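Local coordinates for endoglucanase family 5 (Clostridium acetobutylicum ATCC 824, PDB 6PZ7), which probably hydrolyses internal beta-1,4-linkages in cellulose and related plant polysaccharides, acting as an endoglucanase of broad substrate specificity, at residues S290-R293 with T298-W301; V208-N211 with R215-V218. All coordinates share one frame; numbering follows the deposited sequence. Where two conformers were deposited one is given.

Contact 1. Residues S290-R293 with T298-W301; sequences SDAR and TTVW
Arg293 and Thr298 lie side by side with their side chains pointing the same way, and the arginine turns the end of its guanidinium onto the threonine hydroxyl. The pair sits where helix 278-294 hands over to strand 298-303, in the last beta-alpha-beta unit of the (beta/alpha)8 barrel of this family 5 glycosidase. Arg293 CA and Thr298 CA, the closest CA pair across the contact, are 6.2 Å apart. In the conformer given, one of two deposited for Arg293, the chain leaves the helix with CG anti to the backbone N (chi1 172°), then bends twice, at chi2 (90°) and again at chi3, and so carries the charged group across to the strand. NH1 and NH2 of Arg293 both donate to Thr298 OG1, each at 3.0 Å. The grip is even but bent, with an N-H...O angle near 145° for both, as expected when two nitrogens converge on a single oxygen. That oxygen is almost in the guanidinium plane, so the threonine is met end-on, at the guanidinium edge. The hydroxyl has another partner, the carbonyl O of Val13, to which it must be the donor; OG1 thus accepts from the arginine and gives to helix 9-16, which precedes the first barrel strand, 19-22. NH2 of Arg293 also makes a weak hydrogen bond to Asn14. Deeper in, the contact is purely apolar. Ala292 directs its CB at the strand, where Thr299 meets it with a methyl; Thr299 OG1 stays 5.7 Å from Ala292 CB. Val18 and Tyr288 also touch the Thr299 side chain. Ala292 CB and Thr299 CG2 meet at 3.8 Å.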
loop_
_atom_site.group_PDB
_atom_site.type_symbol
_atom_site.label_atom_id
_atom_site.label_comp_id
_atom_site.label_asym_id
_atom_site.label_seq_id
_atom_site.Cartn_x
_atom_site.Cartn_y
_atom_site.Cartn_z
ATOM N N SER A 290 -8.880 -15.678 1.241
ATOM C CA SER A 290 -9.287 -16.581 2.315
ATOM C C SER A 290 -8.076 -17.188 3.013
ATOM O O SER A 290 -8.057 -17.283 4.247
ATOM C CB SER A 290 -10.221 -17.656 1.780
ATOM O OG SER A 290 -9.583 -18.474 0.827
ATOM N N ASP A 291 -7.061 -17.582 2.268
ATOM C CA ASP A 291 -5.867 -18.149 2.905
ATOM C C ASP A 291 -5.109 -17.083 3.690
ATOM O O ASP A 291 -4.631 -17.332 4.809
ATOM C CB ASP A 291 -4.974 -18.787 1.842
ATOM C CG ASP A 291 -3.972 -19.756 2.411
ATOM O OD1 ASP A 291 -4.167 -20.249 3.543
ATOM O OD2 ASP A 291 -2.982 -20.035 1.725
ATOM N N ALA A 292 -5.001 -15.875 3.140
ATOM C CA ALA A 292 -4.378 -14.790 3.891
ATOM C C ALA A 292 -5.100 -14.543 5.208
ATOM O O ALA A 292 -4.460 -14.420 6.258
ATOM C CB ALA A 292 -4.321 -13.525 3.025
ATOM N N ARG A 293 -6.430 -14.523 5.176
ATOM C CA ARG A 293 -7.197 -14.260 6.389
ATOM C C ARG A 293 -6.996 -15.368 7.418
ATOM O O ARG A 293 -6.917 -15.090 8.625
ATOM C CB ARG A 293 -8.685 -14.098 6.073
ATOM C CG ARG A 293 -9.609 -14.007 7.310
ATOM C CD ARG A 293 -9.844 -12.576 7.836
ATOM N NE ARG A 293 -8.668 -11.958 8.451
ATOM C CZ ARG A 293 -8.090 -10.824 8.038
ATOM N NH1 ARG A 293 -8.579 -10.159 7.000
ATOM N NH2 ARG A 293 -7.030 -10.383 8.687
ATOM N N THR A 298 -4.436 -9.177 6.175
ATOM C CA THR A 298 -5.398 -8.408 5.384
ATOM C C THR A 298 -4.758 -7.974 4.077
ATOM O O THR A 298 -3.573 -7.593 4.061
ATOM C CB THR A 298 -5.893 -7.228 6.193
ATOM O OG1 THR A 298 -6.728 -7.773 7.219
ATOM C CG2 THR A 298 -6.670 -6.239 5.388
ATOM N N THR A 299 -5.546 -7.967 3.001
ATOM C CA THR A 299 -5.088 -7.671 1.649
ATOM C C THR A 299 -5.820 -6.461 1.100
ATOM O O THR A 299 -6.949 -6.156 1.513
ATOM C CB THR A 299 -5.348 -8.886 0.713
ATOM O OG1 THR A 299 -6.747 -9.047 0.449
ATOM C CG2 THR A 299 -4.745 -10.169 1.274
ATOM N N VAL A 300 -5.179 -5.785 0.147
ATOM C CA VAL A 300 -5.699 -4.549 -0.454
ATOM C C VAL A 300 -5.464 -4.630 -1.968
ATOM O O VAL A 300 -4.318 -4.667 -2.422
ATOM C CB VAL A 300 -5.022 -3.312 0.132
ATOM C CG1 VAL A 300 -5.693 -2.037 -0.387
ATOM C CG2 VAL A 300 -5.016 -3.327 1.659
ATOM N N TRP A 301 -6.549 -4.702 -2.746
ATOM C CA TRP A 301 -6.469 -4.837 -4.202
ATOM C C TRP A 301 -5.941 -3.574 -4.856
ATOM O O TRP A 301 -6.377 -2.472 -4.511
ATOM C CB TRP A 301 -7.882 -5.131 -4.751
ATOM C CG TRP A 301 -7.894 -5.355 -6.248
ATOM C CD1 TRP A 301 -8.003 -4.412 -7.205
ATOM C CD2 TRP A 301 -7.765 -6.604 -6.929
ATOM N NE1 TRP A 301 -7.931 -4.978 -8.449
ATOM C CE2 TRP A 301 -7.804 -6.329 -8.300
ATOM C CE3 TRP A 301 -7.651 -7.944 -6.516
ATOM C CZ2 TRP A 301 -7.737 -7.332 -9.251
ATOM C CZ3 TRP A 301 -7.606 -8.929 -7.464
ATOM C CH2 TRP A 301 -7.633 -8.614 -8.811
#

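Contact 2. Residues V208-N211 with R215-V218; sequences VIPN and RVIV
Ile209 reaches across to Val216 and Val218 with its two methyl ends, while its CB and CG1 stay further back. From the loop its CB points at the strand, yet Ile209 CB itself is still 4.9 Å from Val216 CG1. The first branch makes the closer approach to Val216: Ile209 CG2 lies 3.9 Å from Val216 CB and equally far from Val216 CG1. The other branch starts at CG1 and uses it mainly as a spacer, since Ile209 CG1 stays 5.0 Å from Val216 CG1. At chi2 (-69°) the chain then folds, placing CD1 on the same side as CG2, so that both methyls face the strand instead of one trailing away from it. The tip ends between two valines, Ile209 CD1 lying 3.9 Å from Val218 CG2. On its other flank Ile209 CD1 is 4.1 Å from Val216 CG1. Segment 208-211 lies in the connection from helix 201-206 to strand 216-221, and 216-218 open that strand, the sixth of the (beta/alpha)8 barrel. Pro210 of the same loop packs on helix 161-180, which places the loop on the helix-covered outer side of the barrel wall. The side chains approach differently at the two valines. Ile209 and Val216 slide past one another in opposite directions, whereas Ile209 and Val218 cross at about a right angle, where Ile209 CD1 meets Val218 CG2. Val216 holds its CG1 anti to the backbone N (chi1 168°), and this methyl is touched by both branches of the isoleucine, CG2 and CD1. Gln263 flanks both Ile209 and Val218. Pro210 adds a looser touch, Pro210 CD standing 4.4 Å from Val216 CG1, and the proline also touches Leu172 and Val175.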
loop_
_atom_site.group_PDB
_atom_site.type_symbol
_atom_site.label_atom_id
_atom_site.label_comp_id
_atom_site.label_asym_id
_atom_site.label_seq_id
_atom_site.Cartn_x
_atom_site.Cartn_y
_atom_site.Cartn_z
ATOM N N VAL A 208 13.787 -4.091 10.421
ATOM C CA VAL A 208 13.763 -3.760 11.845
ATOM C C VAL A 208 12.549 -2.883 12.095
ATOM O O VAL A 208 12.384 -1.846 11.448
ATOM C CB VAL A 208 15.058 -3.055 12.289
ATOM C CG1 VAL A 208 14.931 -2.595 13.741
ATOM C CG2 VAL A 208 16.225 -3.990 12.090
ATOM N N ILE A 209 11.694 -3.283 13.024
ATOM C CA ILE A 209 10.547 -2.450 13.392
ATOM C C ILE A 209 11.027 -1.225 14.170
ATOM O O ILE A 209 11.642 -1.391 15.236
ATOM C CB ILE A 209 9.556 -3.260 14.250
ATOM C CG1 ILE A 209 9.052 -4.487 13.507
ATOM C CG2 ILE A 209 8.398 -2.361 14.731
ATOM C CD1 ILE A 209 8.127 -4.191 12.320
ATOM N N PRO A 210 10.772 -0.000 13.714
ATOM C CA PRO A 210 11.242 1.194 14.437
ATOM C C PRO A 210 10.875 1.173 15.907
ATOM O O PRO A 210 9.688 1.034 16.268
ATOM C CB PRO A 210 10.536 2.353 13.706
ATOM C CG PRO A 210 10.375 1.859 12.300
ATOM C CD PRO A 210 10.066 0.362 12.463
ATOM N N ASN A 211 11.888 1.283 16.777
ATOM C CA ASN A 211 11.704 1.352 18.227
ATOM C C ASN A 211 10.986 0.141 18.808
ATOM O O ASN A 211 10.499 0.185 19.938
ATOM C CB ASN A 211 10.957 2.628 18.644
ATOM C CG ASN A 211 11.640 3.874 18.180
ATOM O OD1 ASN A 211 12.855 4.028 18.350
ATOM N ND2 ASN A 211 10.892 4.798 17.583
ATOM N N ARG A 215 2.659 -0.532 17.741
ATOM C CA ARG A 215 1.623 -0.060 16.839
ATOM C C ARG A 215 2.100 0.042 15.400
ATOM O O ARG A 215 1.473 0.733 14.583
ATOM C CB ARG A 215 1.056 1.257 17.356
ATOM C CG ARG A 215 0.282 1.076 18.657
ATOM C CD ARG A 215 -0.608 2.253 18.940
ATOM N NE ARG A 215 -1.365 2.112 20.188
ATOM C CZ ARG A 215 -0.907 2.468 21.371
ATOM N NH1 ARG A 215 0.309 2.981 21.500
ATOM N NH2 ARG A 215 -1.681 2.307 22.442
ATOM N N VAL A 216 3.197 -0.629 15.067
ATOM C CA VAL A 216 3.703 -0.713 13.704
ATOM C C VAL A 216 3.322 -2.036 13.064
ATOM O O VAL A 216 3.443 -3.102 13.695
ATOM C CB VAL A 216 5.220 -0.455 13.653
ATOM C CG1 VAL A 216 5.800 -0.828 12.265
ATOM C CG2 VAL A 216 5.522 0.995 13.967
ATOM N N ILE A 217 2.825 -1.958 11.836
ATOM C CA ILE A 217 2.399 -3.080 11.010
ATOM C C ILE A 217 3.353 -3.173 9.824
ATOM O O ILE A 217 3.740 -2.135 9.273
ATOM C CB ILE A 217 0.969 -2.782 10.533
ATOM C CG1 ILE A 217 -0.018 -2.736 11.692
ATOM C CG2 ILE A 217 0.509 -3.786 9.460
ATOM C CD1 ILE A 217 -1.308 -1.947 11.407
ATOM N N VAL A 218 3.684 -4.376 9.387
ATOM C CA VAL A 218 4.536 -4.545 8.204
ATOM C C VAL A 218 3.697 -4.424 6.942
ATOM O O VAL A 218 2.626 -5.052 6.841
ATOM C CB VAL A 218 5.273 -5.895 8.269
ATOM C CG1 VAL A 218 6.055 -6.160 6.991
ATOM C CG2 VAL A 218 6.201 -5.924 9.466
#

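Overall arrangement
Contact 2 comes first along the chain and closes before contact 1 opens. Both bring a barrel strand against the chain that precedes it: 216-221 in contact 2, the sixth strand, and 298-303 in contact 1, the eighth, with strand 265-270 hydrogen-bonded between them. Their centres are about 20 Å apart and their nearest atoms about 7 Å, so they do not touch. In both, the segments involve the beginning of a strand, the end of the barrel away from the C-terminal strand ends that carry the active site in (beta/alpha)8 glycosidases. Together they seat two strands of the one barrel, two places apart, against a helix and a loop on its outer side.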